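PDB 1JK0: ribonucleoside-diphosphate reductase small chain 2 from Saccharomyces cerevisiae, which serves in the ribonucleotide reductase that makes deoxyribonucleotides, and is required for folding of the partner small subunit and for assembly with the large subunits. Local coordinates for residues G192-M197 / R218-Y223; A184-F189 / A222-S227; K50-S55 / Y117-M122. All coordinates share one frame; numbering follows the deposited sequence.

Contact 1: residues G192-M197 / R218-Y223; sequences GNYASM and RDRGAY
Y194 and R220 meet in the helical bundle of the ferritin-like R2 fold, at the place where iron-binding relatives hold their metal centre. Y194 lies on helix 191-200 and R220 on helix 207-232. The backbones are far apart: the nearest CA atoms, those of Y194 and R218, are 10.2 Å from each other. Two long side chains bridge the gap. They cross at about a right angle. R220 NH2 donates a hydrogen bond to Y194 OH. It arrives at the edge of the phenol, in the ring plane, while the guanidinium plane is turned 48° from the ring. The modelled length of 2.3 Å between R220 NH2 and Y194 OH is doubtful at 2.8 Å resolution, and the N-H is well off line at 126°. R220 reaches the hydroxyl by folding back at its second torsion (chi2 -69°). R220 CG also lies close to the hydroxyl, 3.2 Å from Y194 OH. The stronger partner of the guanidinium is E124, which forms a salt bridge to NE. E186 makes a long, weak ion pair with the same nitrogen. In the iron-binding relatives a glutamate stands where R220 does, so the buried arginine is consistent with a subunit that carries no iron here. The side chain of Y131, predicted to be the active-site residue, is about 4 Å from that of R220. One residue earlier, D219 faces a different set of partners. Its OD2 accepts from W57 NE1 and is also bonded to Y127 OH, and its OD1 takes R218 NH2 at 2.6 Å on the syn side.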
# COMPACT_ATOMS: atom_id res chain seq x y z
N GLY B 192 -23.45 -17.66 2.75
CA GLY B 192 -24.43 -18.26 1.88
C GLY B 192 -23.87 -18.43 0.48
O GLY B 192 -23.97 -19.51 -0.11
N ASN B 193 -23.28 -17.36 -0.05
CA ASN B 193 -22.69 -17.37 -1.39
C ASN B 193 -21.80 -18.60 -1.59
O ASN B 193 -22.11 -19.48 -2.39
CB ASN B 193 -21.84 -16.11 -1.61
CG ASN B 193 -22.63 -14.82 -1.43
OD1 ASN B 193 -23.34 -14.65 -0.42
ND2 ASN B 193 -22.50 -13.90 -2.38
N TYR B 194 -20.69 -18.64 -0.85
CA TYR B 194 -19.74 -19.74 -0.95
C TYR B 194 -20.44 -21.09 -0.77
O TYR B 194 -20.18 -22.03 -1.52
CB TYR B 194 -18.64 -19.59 0.10
CG TYR B 194 -18.12 -18.17 0.22
CD1 TYR B 194 -18.12 -17.52 1.46
CD2 TYR B 194 -17.63 -17.48 -0.89
CE1 TYR B 194 -17.66 -16.22 1.58
CE2 TYR B 194 -17.16 -16.17 -0.77
CZ TYR B 194 -17.17 -15.55 0.47
OH TYR B 194 -16.71 -14.27 0.61
N ALA B 195 -21.31 -21.16 0.23
CA ALA B 195 -22.04 -22.39 0.50
C ALA B 195 -22.74 -22.86 -0.78
O ALA B 195 -22.77 -24.06 -1.08
CB ALA B 195 -23.06 -22.14 1.60
N SER B 196 -23.28 -21.91 -1.53
CA SER B 196 -23.98 -22.21 -2.78
C SER B 196 -23.05 -22.71 -3.86
O SER B 196 -23.24 -23.81 -4.39
CB SER B 196 -24.70 -20.97 -3.30
OG SER B 196 -25.59 -20.46 -2.32
N MET B 197 -22.06 -21.89 -4.19
CA MET B 197 -21.09 -22.23 -5.22
C MET B 197 -20.32 -23.50 -4.91
O MET B 197 -19.88 -24.20 -5.82
CB MET B 197 -20.12 -21.06 -5.44
CG MET B 197 -20.77 -19.85 -6.06
SD MET B 197 -21.67 -20.24 -7.58
CE MET B 197 -23.36 -19.97 -7.04
N ARG B 218 -11.27 -19.37 1.47
CA ARG B 218 -10.14 -19.61 2.37
C ARG B 218 -9.60 -18.28 2.94
O ARG B 218 -9.37 -18.15 4.15
CB ARG B 218 -9.03 -20.35 1.63
CG ARG B 218 -7.87 -20.77 2.54
CD ARG B 218 -6.58 -20.91 1.74
NE ARG B 218 -6.39 -19.71 0.95
CZ ARG B 218 -6.23 -19.70 -0.37
NH1 ARG B 218 -6.24 -20.84 -1.03
NH2 ARG B 218 -6.10 -18.55 -1.02
N ASP B 219 -9.41 -17.29 2.06
CA ASP B 219 -8.89 -15.99 2.47
C ASP B 219 -9.89 -15.23 3.32
O ASP B 219 -9.52 -14.54 4.28
CB ASP B 219 -8.54 -15.15 1.24
CG ASP B 219 -7.58 -15.85 0.30
OD1 ASP B 219 -6.94 -16.84 0.73
OD2 ASP B 219 -7.47 -15.41 -0.87
N ARG B 220 -11.17 -15.32 2.95
CA ARG B 220 -12.19 -14.61 3.71
C ARG B 220 -12.21 -15.19 5.12
O ARG B 220 -12.42 -14.47 6.10
CB ARG B 220 -13.55 -14.75 3.01
CG ARG B 220 -13.70 -13.92 1.73
CD ARG B 220 -13.74 -12.44 2.06
NE ARG B 220 -13.66 -11.56 0.90
CZ ARG B 220 -14.53 -11.55 -0.12
NH1 ARG B 220 -14.36 -10.70 -1.12
NH2 ARG B 220 -15.54 -12.40 -0.15
N GLY B 221 -11.97 -16.49 5.21
CA GLY B 221 -11.95 -17.13 6.50
C GLY B 221 -10.83 -16.53 7.32
O GLY B 221 -11.04 -16.15 8.47
N ALA B 222 -9.63 -16.46 6.72
CA ALA B 222 -8.46 -15.89 7.39
C ALA B 222 -8.73 -14.45 7.78
O ALA B 222 -8.46 -14.06 8.91
CB ALA B 222 -7.25 -15.95 6.49
N TYR B 223 -9.25 -13.65 6.86
CA TYR B 223 -9.53 -12.25 7.19
C TYR B 223 -10.50 -12.17 8.38
O TYR B 223 -10.45 -11.21 9.15
CB TYR B 223 -10.10 -11.48 5.99
CG TYR B 223 -9.25 -11.50 4.73
CD1 TYR B 223 -9.85 -11.37 3.48
CD2 TYR B 223 -7.87 -11.67 4.78
CE1 TYR B 223 -9.10 -11.43 2.31
CE2 TYR B 223 -7.12 -11.72 3.62
CZ TYR B 223 -7.74 -11.60 2.39
OH TYR B 223 -7.03 -11.70 1.22

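Contact 2: residues A184-F189 / A222-S227; sequences AKEGIF and AYTDFS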
# COMPACT_ATOMS: atom_id res chain seq x y z
N ALA B 184 -18.39 -10.47 11.46
CA ALA B 184 -19.72 -10.88 11.02
C ALA B 184 -19.75 -10.57 9.54
O ALA B 184 -20.03 -11.44 8.72
CB ALA B 184 -20.79 -10.06 11.74
N LYS B 185 -19.43 -9.32 9.21
CA LYS B 185 -19.41 -8.86 7.83
C LYS B 185 -18.41 -9.59 6.94
O LYS B 185 -18.52 -9.58 5.71
CB LYS B 185 -19.07 -7.37 7.74
CG LYS B 185 -19.08 -6.91 6.30
CD LYS B 185 -18.42 -5.58 6.06
CE LYS B 185 -18.26 -5.36 4.56
NZ LYS B 185 -17.55 -6.52 3.93
N GLU B 186 -17.43 -10.24 7.56
CA GLU B 186 -16.41 -10.94 6.81
C GLU B 186 -16.69 -12.43 6.68
O GLU B 186 -16.53 -13.00 5.60
CB GLU B 186 -15.06 -10.73 7.50
CG GLU B 186 -13.89 -10.83 6.58
CD GLU B 186 -13.94 -9.78 5.50
OE1 GLU B 186 -13.96 -8.57 5.85
OE2 GLU B 186 -13.96 -10.16 4.31
N GLY B 187 -17.09 -13.05 7.78
CA GLY B 187 -17.34 -14.48 7.78
C GLY B 187 -18.79 -14.92 7.78
O GLY B 187 -19.14 -15.88 7.08
N ILE B 188 -19.63 -14.25 8.55
CA ILE B 188 -21.04 -14.61 8.60
C ILE B 188 -21.68 -14.31 7.26
O ILE B 188 -21.96 -15.22 6.49
CB ILE B 188 -21.80 -13.83 9.70
CG1 ILE B 188 -21.16 -14.09 11.07
CG2 ILE B 188 -23.27 -14.26 9.72
CD1 ILE B 188 -21.83 -13.35 12.20
N PHE B 189 -21.90 -13.03 7.00
CA PHE B 189 -22.54 -12.59 5.77
C PHE B 189 -22.49 -13.49 4.56
O PHE B 189 -23.21 -14.49 4.50
CB PHE B 189 -22.05 -11.20 5.38
CG PHE B 189 -22.87 -10.11 5.98
CD1 PHE B 189 -22.82 -9.88 7.35
CD2 PHE B 189 -23.74 -9.37 5.20
CE1 PHE B 189 -23.64 -8.92 7.94
CE2 PHE B 189 -24.57 -8.41 5.77
CZ PHE B 189 -24.52 -8.19 7.15
N ALA B 222 -9.63 -16.46 6.72
CA ALA B 222 -8.46 -15.89 7.39
C ALA B 222 -8.73 -14.45 7.78
O ALA B 222 -8.46 -14.06 8.91
CB ALA B 222 -7.25 -15.95 6.49
N TYR B 223 -9.25 -13.65 6.86
CA TYR B 223 -9.53 -12.25 7.19
C TYR B 223 -10.50 -12.17 8.38
O TYR B 223 -10.45 -11.21 9.15
CB TYR B 223 -10.10 -11.48 5.99
CG TYR B 223 -9.25 -11.50 4.73
CD1 TYR B 223 -9.85 -11.37 3.48
CD2 TYR B 223 -7.87 -11.67 4.78
CE1 TYR B 223 -9.10 -11.43 2.31
CE2 TYR B 223 -7.12 -11.72 3.62
CZ TYR B 223 -7.74 -11.60 2.39
OH TYR B 223 -7.03 -11.70 1.22
N THR B 224 -11.39 -13.16 8.53
CA THR B 224 -12.33 -13.13 9.65
C THR B 224 -11.58 -13.50 10.92
O THR B 224 -11.71 -12.84 11.95
CB THR B 224 -13.53 -14.10 9.45
OG1 THR B 224 -14.25 -13.76 8.26
CG2 THR B 224 -14.51 -13.99 10.63
N ASP B 225 -10.78 -14.56 10.83
CA ASP B 225 -9.97 -15.01 11.96
C ASP B 225 -9.11 -13.88 12.49
O ASP B 225 -8.99 -13.69 13.69
CB ASP B 225 -9.02 -16.13 11.56
CG ASP B 225 -9.53 -17.49 11.97
OD1 ASP B 225 -10.20 -17.56 13.03
OD2 ASP B 225 -9.23 -18.47 11.26
N PHE B 226 -8.49 -13.14 11.58
CA PHE B 226 -7.61 -12.05 12.00
C PHE B 226 -8.32 -11.16 13.01
O PHE B 226 -7.69 -10.67 13.95
CB PHE B 226 -7.13 -11.22 10.81
CG PHE B 226 -6.06 -10.23 11.18
CD1 PHE B 226 -4.83 -10.67 11.67
CD2 PHE B 226 -6.30 -8.87 11.11
CE1 PHE B 226 -3.86 -9.77 12.09
CE2 PHE B 226 -5.34 -7.95 11.53
CZ PHE B 226 -4.11 -8.41 12.02
N SER B 227 -9.62 -10.95 12.83
CA SER B 227 -10.33 -10.10 13.77
C SER B 227 -10.59 -10.86 15.07
O SER B 227 -10.70 -10.25 16.13
CB SER B 227 -11.63 -9.59 13.15
OG SER B 227 -11.34 -8.74 12.03
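The Y223 ring has D219 O over one face, offset toward the rim and 3.1 Å above the ring plane. E186 OE2 lies near that plane at the edge. The E186 carboxylate stands 82° to the ring, almost perpendicular. This is helix-on-helix packing inside the ferritin-like bundle. Helix 184-188 includes a wider pi-type turn, in which F189 N bonds to A184 O. It crosses helix 222-227 at 135° between their directions, with axes 8.3 Å apart. The E186 side chain starts toward the other helix, and E186 CG, anti to the backbone nitrogen (chi1 -154°), rests 3.9 Å from Y223 CB. Beyond CG the chain bends, which carries OE2 to the edge of the Y223 ring. T224 slides past E186 in the opposite direction. Its hydroxyl is bonded to R220 O, one turn back on its own helix. An alanine here is likely to leave R220 O without that hydroxyl and to open a small gap beside E186 CB and G187. T224 CG2 lies 4.0 Å from G187 CA. T224 OG1 is 3.0 Å from G187 N, but the angle is too poor for a hydrogen bond.

Contact 3: residues K50-S55 / Y117-M122; sequences KKVEAS and YGFQIM
V52 and E53, near the end of helix 43-54, hold the ring of F119 from helix 111-138. Along the first segment, K50 comes first and pairs with E53: its NZ forms a salt bridge with E53 OE1, on the syn side and 19° out of the carboxylate plane. K50 NZ also pairs with acidic side chains of the chain of another protein. V52 is the main apolar contact. Its CG2 lies 3.5 Å from F119 CD2, and the two side chains run past each other in opposite directions. The carbonyl of V52 also meets the ring, with V52 O 3.2 Å from F119 CE2 in an oblique approach. E53 follows with its backbone: E53 N lies over one face of the ring, and E53 CA is 3.5 Å from F119 CZ. The E53 side chain then leads away, crossing F119 at about a right angle, and only CG comes near, 4.1 Å from F119 CE1. S55 ends the segment. Its OG and N both bond to V52 O from the same face of the carbonyl plane, so this oxygen is gripped twice where the helix gives way to a loop. F119 reaches across because its CG is anti to the backbone nitrogen (chi1 -158°). M122 CE covers the ring face opposite E53 N, 3.4 Å above the plane. An apolar side chain of the other protein also packs on F119. The arrangement belongs to the ferritin-like R2 fold, where helix 43-54 lies against long bundle helix 111-138 beside the heterodimer partner.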
# COMPACT_ATOMS: atom_id res chain seq x y z
N LYS B 50 2.13 -13.58 7.42
CA LYS B 50 2.96 -14.48 6.61
C LYS B 50 2.12 -15.56 5.96
O LYS B 50 2.35 -15.95 4.82
CB LYS B 50 4.04 -15.14 7.47
CG LYS B 50 5.14 -14.16 7.84
CD LYS B 50 5.83 -13.64 6.57
CE LYS B 50 6.74 -12.47 6.85
NZ LYS B 50 7.44 -12.09 5.59
N LYS B 51 1.11 -16.02 6.69
CA LYS B 51 0.24 -17.05 6.18
C LYS B 51 -0.57 -16.60 4.97
O LYS B 51 -0.72 -17.36 4.01
CB LYS B 51 -0.66 -17.55 7.30
CG LYS B 51 -1.35 -18.86 6.98
CD LYS B 51 -2.30 -19.31 8.08
CE LYS B 51 -2.93 -20.65 7.72
NZ LYS B 51 -1.88 -21.70 7.55
N VAL B 52 -1.11 -15.39 5.00
CA VAL B 52 -1.88 -14.95 3.83
C VAL B 52 -0.93 -14.54 2.72
O VAL B 52 -1.27 -14.68 1.55
CB VAL B 52 -2.88 -13.78 4.16
CG1 VAL B 52 -3.81 -14.19 5.28
CG2 VAL B 52 -2.13 -12.51 4.52
N GLU B 53 0.26 -14.05 3.08
CA GLU B 53 1.25 -13.63 2.08
C GLU B 53 1.68 -14.85 1.24
O GLU B 53 1.90 -14.73 0.04
CB GLU B 53 2.49 -13.01 2.76
CG GLU B 53 3.43 -12.20 1.81
CD GLU B 53 4.76 -11.78 2.46
OE1 GLU B 53 4.88 -11.81 3.70
OE2 GLU B 53 5.70 -11.40 1.72
N ALA B 54 1.78 -16.01 1.88
CA ALA B 54 2.17 -17.23 1.17
C ALA B 54 1.10 -17.74 0.20
O ALA B 54 1.43 -18.43 -0.76
CB ALA B 54 2.50 -18.32 2.17
N SER B 55 -0.16 -17.41 0.45
CA SER B 55 -1.25 -17.87 -0.39
C SER B 55 -1.58 -16.93 -1.56
O SER B 55 -2.52 -17.19 -2.31
CB SER B 55 -2.52 -18.04 0.44
OG SER B 55 -3.16 -16.78 0.69
N TYR B 117 -3.34 -5.97 6.90
CA TYR B 117 -4.43 -5.20 6.32
C TYR B 117 -4.15 -4.73 4.90
O TYR B 117 -5.02 -4.81 4.03
CB TYR B 117 -4.78 -4.00 7.21
CG TYR B 117 -5.69 -4.37 8.35
CD1 TYR B 117 -6.75 -5.28 8.14
CD2 TYR B 117 -5.53 -3.84 9.62
CE1 TYR B 117 -7.60 -5.63 9.16
CE2 TYR B 117 -6.39 -4.19 10.66
CZ TYR B 117 -7.43 -5.09 10.42
OH TYR B 117 -8.33 -5.43 11.42
N GLY B 118 -2.93 -4.24 4.67
CA GLY B 118 -2.56 -3.79 3.35
C GLY B 118 -2.67 -4.94 2.35
O GLY B 118 -2.95 -4.73 1.16
N PHE B 119 -2.45 -6.15 2.85
CA PHE B 119 -2.50 -7.33 2.00
C PHE B 119 -3.93 -7.69 1.71
O PHE B 119 -4.29 -8.05 0.58
CB PHE B 119 -1.84 -8.51 2.69
CG PHE B 119 -1.38 -9.57 1.75
CD1 PHE B 119 -0.21 -9.40 1.04
CD2 PHE B 119 -2.13 -10.71 1.55
CE1 PHE B 119 0.22 -10.37 0.14
CE2 PHE B 119 -1.70 -11.69 0.65
CZ PHE B 119 -0.52 -11.51 -0.06
N GLN B 120 -4.76 -7.61 2.74
CA GLN B 120 -6.16 -7.92 2.59
C GLN B 120 -6.83 -7.02 1.56
O GLN B 120 -7.43 -7.53 0.62
CB GLN B 120 -6.87 -7.82 3.94
CG GLN B 120 -8.34 -8.08 3.87
CD GLN B 120 -8.99 -7.95 5.21
OE1 GLN B 120 -10.20 -7.85 5.31
NE2 GLN B 120 -8.18 -7.96 6.26
N ILE B 121 -6.72 -5.70 1.68
CA ILE B 121 -7.37 -4.88 0.65
C ILE B 121 -6.74 -5.17 -0.70
O ILE B 121 -7.43 -5.10 -1.72
CB ILE B 121 -7.30 -3.32 0.87
CG1 ILE B 121 -6.04 -2.76 0.22
CG2 ILE B 121 -7.40 -2.96 2.35
CD1 ILE B 121 -6.01 -1.22 0.16
N MET B 122 -5.46 -5.49 -0.73
CA MET B 122 -4.80 -5.79 -2.00
C MET B 122 -5.46 -6.99 -2.69
O MET B 122 -5.73 -6.96 -3.90
CB MET B 122 -3.31 -6.06 -1.78
CG MET B 122 -2.54 -6.47 -3.04
SD MET B 122 -2.81 -8.21 -3.50
CE MET B 122 -1.71 -9.05 -2.34

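From the N terminus, contact 3 comes first. It closes a loop in which 61 residues lie between segments 50-55 and 117-122, on helix 43-54 and helix 111-138, and it is complete before the other two begin. Contact 2 opens on helix 175-188 and contact 1 on helix 191-200, the next helix in the chain. Both end on helix 207-232 and share A222 and Y223, so the shorter loop of contact 1 lies wholly within that of contact 2. The three sites touch. R220 CD packs on E186 OE2, Y223 on Q120, F226 on Y117, and A222 on V52. Helix 207-232 thus joins the 175-200 region to helices 43-54 and 111-138.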